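Local coordinates for protein Rho guanine nucleotide exchange factor 3 (Mus musculus, PDB 2Z0Q) that acts as a guanine nucleotide exchange factor for the small GTPases RhoA and RhoB, represented here by its DH-PH domain pair, at residues 15-18 and 19-22; 216-219 and 220-223; 327-330 and 331-335. One frame throughout, in Å; residues are numbered along the deposited sequence.

In the fold
All three contacts are local and at the surface, each with one buried touching residue. Contact 1 sits in the first turns of helix 15-51, in the helical DH part; its chemistry is a salt bridge joined by an amide hydrogen bond. Contacts 2 and 3 belong to the PH part, their centres about 29 Å apart. Contact 2 is an irregular turn with a lysine chain over a tyrosine ring and backbone N-H groups on a sulfate; in contact 3 an aspartate side chain accepts from a backbone N-H at the start of helix 331-345, next to an alanine methyl packed on K334. Contacts 1 and 2 lie on opposite sides of the chain's centre, with centres about 62 Å apart.

Contact 1. Residues 15-18 and 19-22; sequences AKEI and KRQE
The carboxylate of E17 is shared by R20 and Q21, one helical turn further along helix 15-51. R20 takes it side-on with two nitrogens: NE donates to E17 OE1 at 2.8 Å, with an N-H...O angle of 164°, and NH2 donates to E17 OE2 at 3.0 Å. This is an i to i+3 salt bridge of bidentate form, though not a flat one, since the carboxylate and guanidinium planes are 43° apart. E17 OE1 lies close to the guanidinium plane, at its edge, while NH2 uses the syn lone pair of OE2. Q21 NE2 adds an i to i+4 bond of 2.8 Å to E17 OE2, which thus accepts from two donors.

Three bends in the side chains bring these groups together. E17 leaves the backbone with CG opposite N and then folds at chi2 (55°), carrying its carboxylate along the helix toward the later residues. R20 turns at its third torsion and Q21 at its second, presenting NE and NE2 to the two oxygens. Beneath them run regular helical bonds, such as Q21 N to E17 O at 3.0 Å.

The same two side chains reach beyond helix 15-51: the remaining R20 nitrogen, NH1, bonds to the carbonyl of E92, and Q21 NE2 also to that of T91, in the loop between helices 67-84 and 95-101, while R20 also touches H173 and T174, just after helix 155-172.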
ATOM      1  N   ALA A  15      35.854  -6.781  13.829  1.00 16.87           N
ATOM      2  CA  ALA A  15      34.635  -6.013  14.051  1.00 16.53           C
ATOM      3  C   ALA A  15      33.670  -6.406  12.919  1.00 17.60           C
ATOM      4  O   ALA A  15      32.457  -6.507  13.117  1.00 17.88           O
ATOM      5  CB  ALA A  15      34.907  -4.513  13.995  1.00 17.13           C
ATOM      6  N   LYS A  16      34.221  -6.607  11.723  1.00 16.82           N
ATOM      7  CA  LYS A  16      33.406  -6.976  10.555  1.00 16.67           C
ATOM      8  C   LYS A  16      32.652  -8.277  10.797  1.00 16.74           C
ATOM      9  O   LYS A  16      31.467  -8.379  10.449  1.00 15.23           O
ATOM     10  CB  LYS A  16      34.347  -7.120   9.338  1.00 17.65           C
ATOM     11  CG  LYS A  16      33.666  -7.485   8.020  1.00 19.81           C
ATOM     12  CD  LYS A  16      34.718  -7.401   6.868  1.00 22.47           C
ATOM     13  CE  LYS A  16      34.046  -7.613   5.508  1.00 27.02           C
ATOM     14  NZ  LYS A  16      34.952  -7.366   4.337  1.00 27.44           N
ATOM     15  N   GLU A  17      33.323  -9.260  11.411  1.00 16.29           N
ATOM     16  CA  GLU A  17      32.669 -10.557  11.674  1.00 15.39           C
ATOM     17  C   GLU A  17      31.554 -10.388  12.705  1.00 15.19           C
ATOM     18  O   GLU A  17      30.540 -11.021  12.595  1.00 14.22           O
ATOM     19  CB  GLU A  17      33.683 -11.618  12.151  1.00 16.21           C
ATOM     20  CG  GLU A  17      33.087 -12.987  12.505  1.00 17.54           C
ATOM     21  CD  GLU A  17      32.262 -13.614  11.394  1.00 18.44           C
ATOM     22  OE1 GLU A  17      32.447 -13.257  10.194  1.00 18.22           O
ATOM     23  OE2 GLU A  17      31.449 -14.509  11.720  1.00 19.13           O
ATOM     24  N   ILE A  18      31.747  -9.526  13.705  1.00 14.74           N
ATOM     25  CA  ILE A  18      30.678  -9.303  14.680  1.00 13.61           C
ATOM     26  C   ILE A  18      29.500  -8.641  13.951  1.00 14.67           C
ATOM     27  O   ILE A  18      28.345  -9.005  14.178  1.00 14.21           O
ATOM     28  CB  ILE A  18      31.189  -8.428  15.850  1.00 14.99           C
ATOM     29  CG1 ILE A  18      32.298  -9.228  16.592  1.00 14.45           C
ATOM     30  CG2 ILE A  18      30.032  -8.149  16.827  1.00 15.94           C
ATOM     31  CD1 ILE A  18      33.049  -8.385  17.684  1.00 15.82           C
ATOM     32  N   LYS A  19      29.787  -7.711  13.047  1.00 14.00           N
ATOM     33  CA  LYS A  19      28.718  -7.078  12.265  1.00 14.22           C
ATOM     34  C   LYS A  19      28.000  -8.099  11.353  1.00 12.92           C
ATOM     35  O   LYS A  19      26.783  -8.001  11.141  1.00 13.79           O
ATOM     36  CB  LYS A  19      29.266  -5.914  11.421  1.00 13.82           C
ATOM     37  CG  LYS A  19      29.739  -4.737  12.272  1.00 16.04           C
ATOM     38  CD  LYS A  19      30.350  -3.664  11.375  1.00 16.29           C
ATOM     39  CE  LYS A  19      30.986  -2.573  12.210  1.00 21.97           C
ATOM     40  NZ  LYS A  19      31.639  -1.522  11.332  1.00 20.09           N
ATOM     41  N   ARG A  20      28.741  -9.070  10.841  1.00 13.07           N
ATOM     42  CA  ARG A  20      28.137 -10.102  10.002  1.00 11.53           C
ATOM     43  C   ARG A  20      27.190 -10.947  10.868  1.00 12.84           C
ATOM     44  O   ARG A  20      26.090 -11.246  10.477  1.00 10.50           O
ATOM     45  CB  ARG A  20      29.203 -11.025   9.446  1.00 13.91           C
ATOM     46  CG  ARG A  20      28.656 -11.915   8.314  1.00 13.92           C
ATOM     47  CD  ARG A  20      29.749 -12.831   7.716  1.00 15.51           C
ATOM     48  NE  ARG A  20      30.211 -13.899   8.624  1.00 16.46           N
ATOM     49  CZ  ARG A  20      29.795 -15.165   8.594  1.00 15.24           C
ATOM     50  NH1 ARG A  20      28.891 -15.581   7.721  1.00 16.93           N
ATOM     51  NH2 ARG A  20      30.311 -16.040   9.445  1.00 16.57           N
ATOM     52  N   GLN A  21      27.638 -11.302  12.073  1.00 12.74           N
ATOM     53  CA  GLN A  21      26.765 -12.099  12.953  1.00 11.76           C
ATOM     54  C   GLN A  21      25.539 -11.294  13.348  1.00 11.79           C
ATOM     55  O   GLN A  21      24.453 -11.849  13.454  1.00 12.98           O
ATOM     56  CB  GLN A  21      27.523 -12.629  14.193  1.00 11.37           C
ATOM     57  CG  GLN A  21      28.635 -13.632  13.862  1.00 14.44           C
ATOM     58  CD  GLN A  21      28.087 -14.884  13.188  1.00 14.30           C
ATOM     59  OE1 GLN A  21      27.068 -15.420  13.590  1.00 17.53           O
ATOM     60  NE2 GLN A  21      28.769 -15.344  12.154  1.00 15.94           N
ATOM     61  N   GLU A  22      25.703  -9.987  13.588  1.00 12.57           N
ATOM     62  CA  GLU A  22      24.562  -9.156  13.888  1.00 12.40           C
ATOM     63  C   GLU A  22      23.565  -9.174  12.705  1.00 13.23           C
ATOM     64  O   GLU A  22      22.354  -9.352  12.884  1.00 10.88           O
ATOM     65  CB  GLU A  22      25.003  -7.705  14.147  1.00 12.28           C
ATOM     66  CG  GLU A  22      25.662  -7.569  15.515  1.00 14.69           C
ATOM     67  CD  GLU A  22      25.843  -6.103  15.919  1.00 19.56           C
ATOM     68  OE1 GLU A  22      25.834  -5.235  15.026  1.00 18.93           O
ATOM     69  OE2 GLU A  22      25.980  -5.830  17.137  1.00 19.10           O
TER

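Contact 2. Residues 216-219 and 220-223; sequences YLEE and GQKD. With SO4 (sulfate ion), chain E.
Y216 packs against K222 across a loop that contains a type II beta turn, E218 to Q221, between strand 214-215 and helix 224-227 of the PH part. K222 CG lies over one face of the Y216 ring, 4.0 Å from its centroid and 20° off the normal, a CH-pi contact displaced toward the rim. The side chains cross at about a right angle, and the bend at K222 chi4 (-67°) brings NZ above the same face, near the rim, 3.5 Å from Y216 CD2. L217 N donates to a water. E218 N donates a hydrogen bond to Q221 OE1 at 3.2 Å, from above the carbonyl plane and not on a lone pair. A second water lies between E218 O and a sulfate, probably from crystallisation liquor, within hydrogen-bonding distance of both, though it may not donate to both at once. E219 precedes G220, whose positive phi (68°) suits its third position in the turn, and E219 O is held from outside by Q274 NE2. From within the turn and just after it, the backbone grips the sulfate twice, G220 N donating to O1 at 2.8 Å and K222 N to O4 at 3.1 Å.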
ATOM      1  N   TYR A 216     -20.513   5.713 -14.476  1.00 21.93           N
ATOM      2  CA  TYR A 216     -20.857   6.924 -15.214  1.00 23.01           C
ATOM      3  C   TYR A 216     -22.383   7.055 -15.340  1.00 25.16           C
ATOM      4  O   TYR A 216     -22.968   6.562 -16.312  1.00 26.85           O
ATOM      5  CB  TYR A 216     -20.227   6.850 -16.615  1.00 22.68           C
ATOM      6  CG  TYR A 216     -18.736   6.561 -16.617  1.00 22.36           C
ATOM      7  CD1 TYR A 216     -17.796   7.599 -16.587  1.00 23.62           C
ATOM      8  CD2 TYR A 216     -18.254   5.248 -16.651  1.00 22.71           C
ATOM      9  CE1 TYR A 216     -16.413   7.336 -16.596  1.00 23.22           C
ATOM     10  CE2 TYR A 216     -16.888   4.983 -16.667  1.00 22.49           C
ATOM     11  CZ  TYR A 216     -15.972   6.017 -16.641  1.00 22.50           C
ATOM     12  OH  TYR A 216     -14.624   5.718 -16.700  1.00 22.39           O
ATOM     13  N   LEU A 217     -23.028   7.723 -14.385  1.00 25.80           N
ATOM     14  CA  LEU A 217     -24.484   7.833 -14.431  1.00 26.13           C
ATOM     15  C   LEU A 217     -25.009   9.117 -15.063  1.00 27.47           C
ATOM     16  O   LEU A 217     -26.236   9.295 -15.217  1.00 26.27           O
ATOM     17  CB  LEU A 217     -25.060   7.640 -13.025  1.00 26.61           C
ATOM     18  CG  LEU A 217     -24.624   6.313 -12.399  1.00 27.60           C
ATOM     19  CD1 LEU A 217     -25.175   6.193 -10.970  1.00 27.18           C
ATOM     20  CD2 LEU A 217     -25.100   5.156 -13.297  1.00 29.79           C
ATOM     21  N   GLU A 218     -24.101  10.007 -15.452  1.00 26.36           N
ATOM     22  CA  GLU A 218     -24.538  11.250 -16.087  1.00 28.79           C
ATOM     23  C   GLU A 218     -23.794  11.522 -17.386  1.00 30.13           C
ATOM     24  O   GLU A 218     -22.675  11.071 -17.587  1.00 29.09           O
ATOM     25  CB  GLU A 218     -24.375  12.433 -15.131  1.00 27.87           C
ATOM     26  CG  GLU A 218     -25.106  12.232 -13.798  1.00 26.84           C
ATOM     27  CD  GLU A 218     -24.842  13.365 -12.834  1.00 28.70           C
ATOM     28  OE1 GLU A 218     -25.438  14.448 -13.027  1.00 31.24           O
ATOM     29  OE2 GLU A 218     -24.035  13.181 -11.913  1.00 25.90           O
ATOM     30  N   GLU A 219     -24.436  12.279 -18.264  1.00 33.11           N
ATOM     31  CA  GLU A 219     -23.875  12.605 -19.569  1.00 34.78           C
ATOM     32  C   GLU A 219     -22.512  13.279 -19.589  1.00 33.63           C
ATOM     33  O   GLU A 219     -22.203  14.136 -18.747  1.00 33.88           O
ATOM     34  CB  GLU A 219     -24.865  13.480 -20.338  1.00 38.90           C
ATOM     35  CG  GLU A 219     -26.093  12.726 -20.761  1.00 45.04           C
ATOM     36  CD  GLU A 219     -25.769  11.596 -21.717  1.00 48.35           C
ATOM     37  OE1 GLU A 219     -25.056  10.641 -21.311  1.00 50.45           O
ATOM     38  OE2 GLU A 219     -26.229  11.670 -22.884  1.00 50.27           O
ATOM     39  N   GLY A 220     -21.711  12.875 -20.573  1.00 32.14           N
ATOM     40  CA  GLY A 220     -20.386  13.439 -20.759  1.00 31.84           C
ATOM     41  C   GLY A 220     -19.342  13.136 -19.717  1.00 31.10           C
ATOM     42  O   GLY A 220     -18.302  13.807 -19.674  1.00 32.57           O
ATOM     43  N   GLN A 221     -19.578  12.121 -18.890  1.00 28.65           N
ATOM     44  CA  GLN A 221     -18.611  11.778 -17.852  1.00 27.93           C
ATOM     45  C   GLN A 221     -17.557  10.802 -18.324  1.00 27.69           C
ATOM     46  O   GLN A 221     -16.519  10.657 -17.691  1.00 25.81           O
ATOM     47  CB  GLN A 221     -19.316  11.212 -16.624  1.00 27.71           C
ATOM     48  CG  GLN A 221     -20.268  12.225 -16.004  1.00 28.01           C
ATOM     49  CD  GLN A 221     -20.786  11.766 -14.662  1.00 27.78           C
ATOM     50  OE1 GLN A 221     -21.112  10.586 -14.464  1.00 24.90           O
ATOM     51  NE2 GLN A 221     -20.875  12.700 -13.725  1.00 29.45           N
ATOM     52  N   LYS A 222     -17.816  10.111 -19.429  1.00 29.53           N
ATOM     53  CA  LYS A 222     -16.810   9.183 -19.950  1.00 31.00           C
ATOM     54  C   LYS A 222     -15.715  10.032 -20.606  1.00 32.08           C
ATOM     55  O   LYS A 222     -15.981  11.141 -21.044  1.00 32.60           O
ATOM     56  CB  LYS A 222     -17.448   8.215 -20.961  1.00 32.67           C
ATOM     57  CG  LYS A 222     -18.440   7.242 -20.307  1.00 35.95           C
ATOM     58  CD  LYS A 222     -19.064   6.284 -21.328  1.00 39.86           C
ATOM     59  CE  LYS A 222     -19.923   5.209 -20.662  1.00 42.15           C
ATOM     60  NZ  LYS A 222     -19.136   4.233 -19.830  1.00 44.52           N
ATOM     61  N   ASP A 223     -14.486   9.528 -20.636  1.00 32.11           N
ATOM     62  CA  ASP A 223     -13.374  10.253 -21.241  1.00 33.42           C
ATOM     63  C   ASP A 223     -12.359   9.223 -21.712  1.00 32.37           C
ATOM     64  O   ASP A 223     -12.020   8.306 -20.967  1.00 32.60           O
ATOM     65  CB  ASP A 223     -12.704  11.188 -20.233  1.00 33.36           C
ATOM     66  CG  ASP A 223     -11.854  12.262 -20.908  1.00 35.32           C
ATOM     67  OD1 ASP A 223     -10.857  11.937 -21.582  1.00 34.17           O
ATOM     68  OD2 ASP A 223     -12.187  13.457 -20.766  1.00 37.64           O
TER
HETATM   69  S   SO4 E 504     -21.213   9.916 -22.364  1.00 67.82           S
HETATM   70  O1  SO4 E 504     -22.133  11.043 -22.630  1.00 67.02           O
HETATM   71  O2  SO4 E 504     -21.954   8.829 -21.678  1.00 67.65           O
HETATM   72  O3  SO4 E 504     -20.648   9.414 -23.639  1.00 67.40           O
HETATM   73  O4  SO4 E 504     -20.107  10.358 -21.491  1.00 67.26           O
HETATM   74  O   HOH W   1     -14.273   6.701 -19.582  1.00 30.61           O
HETATM   75  O   HOH W   2     -21.875   9.397 -12.389  1.00 25.86           O
HETATM   76  O   HOH W   3     -21.405   9.138 -18.986  1.00 34.82           O

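Contact 3. Residues 327-330 and 331-335; sequences QAND and TFNKQ
D330 OD1 accepts from N333 N at 2.6 Å, a short bond at the start of helix 331-345. The N-H...O angle of 166° is nearly straight, and the donor meets the oxygen almost along its C-O direction. D330 is the N-cap, and its side chain closes over the helix start because chi1 (48°) sets CG between the backbone N and the carbonyl carbon. That rotation brings D330 OD1 in front of the first turn, where it also lies 3.5 Å from F332 CB.

The backbone of the same residue supplies a second bond. K334 N donates to D330 O at 3.0 Å with an angle of 157°, the i to i+4 bond that opens the helical ladder, so D330 holds the first turn through both its carboxylate and its carbonyl.

Beside the cap, A328 turns its methyl toward the helix, and A328 CB comes within 3.4 Å of K334 CA, tighter than an ordinary carbon contact. K334 CB meets A328 CB at 3.7 Å. Beyond that point the extended K334 side chain leads away to F310 O and, in a salt bridge, to D285. Backbone bonds join Q327, at the end of its strand, to K239 in strand 232-240, and A328 to N309, just before strand 310-315; helix 331-345 is the characteristic C-terminal helix of the PH domain.

With its negative charge at the helix N-terminus, the D330 carboxylate probably interacts favourably with the helix dipole while satisfying an N-H that has no preceding helical carbonyl.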
ATOM      1  N   GLN A 327     -10.015  18.682   0.932  1.00 16.02           N
ATOM      2  CA  GLN A 327      -9.260  18.595   2.184  1.00 17.31           C
ATOM      3  C   GLN A 327      -8.591  17.245   2.342  1.00 17.42           C
ATOM      4  O   GLN A 327      -9.266  16.215   2.275  1.00 17.75           O
ATOM      5  CB  GLN A 327     -10.176  18.819   3.399  1.00 17.78           C
ATOM      6  CG  GLN A 327      -9.411  18.769   4.733  1.00 17.95           C
ATOM      7  CD  GLN A 327     -10.327  18.943   5.924  1.00 18.12           C
ATOM      8  OE1 GLN A 327     -11.317  18.221   6.048  1.00 18.49           O
ATOM      9  NE2 GLN A 327     -10.009  19.891   6.804  1.00 18.52           N
ATOM     10  N   ALA A 328      -7.266  17.267   2.520  1.00 17.52           N
ATOM     11  CA  ALA A 328      -6.487  16.041   2.701  1.00 18.26           C
ATOM     12  C   ALA A 328      -6.581  15.596   4.147  1.00 20.63           C
ATOM     13  O   ALA A 328      -7.058  16.323   5.017  1.00 19.82           O
ATOM     14  CB  ALA A 328      -5.018  16.264   2.300  1.00 19.43           C
ATOM     15  N   ASN A 329      -6.090  14.385   4.400  1.00 24.18           N
ATOM     16  CA  ASN A 329      -6.173  13.777   5.709  1.00 28.48           C
ATOM     17  C   ASN A 329      -5.297  14.416   6.785  1.00 27.96           C
ATOM     18  O   ASN A 329      -5.662  14.411   7.959  1.00 29.71           O
ATOM     19  CB  ASN A 329      -5.890  12.274   5.533  1.00 31.31           C
ATOM     20  CG  ASN A 329      -6.763  11.643   4.424  1.00 36.11           C
ATOM     21  OD1 ASN A 329      -6.263  10.895   3.576  1.00 39.69           O
ATOM     22  ND2 ASN A 329      -8.071  11.945   4.432  1.00 36.63           N
ATOM     23  N   ASP A 330      -4.160  14.976   6.381  1.00 27.27           N
ATOM     24  CA  ASP A 330      -3.229  15.642   7.294  1.00 26.76           C
ATOM     25  C   ASP A 330      -2.243  16.454   6.442  1.00 26.57           C
ATOM     26  O   ASP A 330      -2.309  16.444   5.209  1.00 24.52           O
ATOM     27  CB  ASP A 330      -2.439  14.613   8.125  1.00 29.35           C
ATOM     28  CG  ASP A 330      -1.861  13.513   7.263  1.00 30.36           C
ATOM     29  OD1 ASP A 330      -1.262  13.818   6.229  1.00 31.08           O
ATOM     30  OD2 ASP A 330      -2.003  12.322   7.616  1.00 37.31           O
ATOM     31  N   THR A 331      -1.312  17.140   7.096  1.00 27.33           N
ATOM     32  CA  THR A 331      -0.341  17.949   6.366  1.00 27.16           C
ATOM     33  C   THR A 331       0.464  17.138   5.372  1.00 24.63           C
ATOM     34  O   THR A 331       0.694  17.563   4.262  1.00 23.61           O
ATOM     35  CB  THR A 331       0.628  18.679   7.327  1.00 29.12           C
ATOM     36  OG1 THR A 331      -0.127  19.435   8.283  1.00 30.64           O
ATOM     37  CG2 THR A 331       1.503  19.627   6.552  1.00 31.30           C
ATOM     38  N   PHE A 332       0.892  15.949   5.761  1.00 25.49           N
ATOM     39  CA  PHE A 332       1.673  15.115   4.862  1.00 23.73           C
ATOM     40  C   PHE A 332       0.889  14.672   3.624  1.00 23.12           C
ATOM     41  O   PHE A 332       1.397  14.722   2.494  1.00 21.87           O
ATOM     42  CB  PHE A 332       2.178  13.886   5.648  1.00 26.15           C
ATOM     43  CG  PHE A 332       2.874  12.868   4.804  1.00 28.31           C
ATOM     44  CD1 PHE A 332       4.078  13.164   4.174  1.00 30.72           C
ATOM     45  CD2 PHE A 332       2.320  11.608   4.631  1.00 30.28           C
ATOM     46  CE1 PHE A 332       4.726  12.227   3.375  1.00 29.90           C
ATOM     47  CE2 PHE A 332       2.942  10.664   3.846  1.00 31.71           C
ATOM     48  CZ  PHE A 332       4.160  10.971   3.207  1.00 32.85           C
ATOM     49  N   ASN A 333      -0.358  14.253   3.834  1.00 21.51           N
ATOM     50  CA  ASN A 333      -1.192  13.817   2.713  1.00 22.11           C
ATOM     51  C   ASN A 333      -1.475  14.985   1.753  1.00 19.07           C
ATOM     52  O   ASN A 333      -1.566  14.785   0.549  1.00 18.89           O
ATOM     53  CB  ASN A 333      -2.525  13.231   3.221  1.00 21.28           C
ATOM     54  CG  ASN A 333      -3.328  12.532   2.114  1.00 25.36           C
ATOM     55  OD1 ASN A 333      -2.790  11.715   1.349  1.00 27.38           O
ATOM     56  ND2 ASN A 333      -4.618  12.842   2.025  1.00 20.54           N
ATOM     57  N   LYS A 334      -1.635  16.191   2.292  1.00 20.74           N
ATOM     58  CA  LYS A 334      -1.879  17.349   1.419  1.00 18.19           C
ATOM     59  C   LYS A 334      -0.666  17.577   0.519  1.00 18.80           C
ATOM     60  O   LYS A 334      -0.798  17.748  -0.697  1.00 16.59           O
ATOM     61  CB  LYS A 334      -2.168  18.619   2.230  1.00 19.67           C
ATOM     62  CG  LYS A 334      -2.075  19.890   1.312  1.00 16.45           C
ATOM     63  CD  LYS A 334      -2.696  21.122   1.971  1.00 17.64           C
ATOM     64  CE  LYS A 334      -2.180  22.416   1.278  1.00 17.06           C
ATOM     65  NZ  LYS A 334      -2.876  23.607   1.857  1.00 17.71           N
ATOM     66  N   GLN A 335       0.543  17.543   1.098  1.00 18.55           N
ATOM     67  CA  GLN A 335       1.736  17.723   0.271  1.00 18.73           C
ATOM     68  C   GLN A 335       1.856  16.631  -0.802  1.00 18.51           C
ATOM     69  O   GLN A 335       2.235  16.931  -1.925  1.00 18.15           O
ATOM     70  CB  GLN A 335       3.026  17.758   1.145  1.00 19.39           C
ATOM     71  CG  GLN A 335       4.275  18.261   0.383  1.00 20.57           C
ATOM     72  CD  GLN A 335       4.133  19.706  -0.097  1.00 20.35           C
ATOM     73  OE1 GLN A 335       3.746  20.584   0.678  1.00 22.31           O
ATOM     74  NE2 GLN A 335       4.455  19.953  -1.361  1.00 20.50           N
TER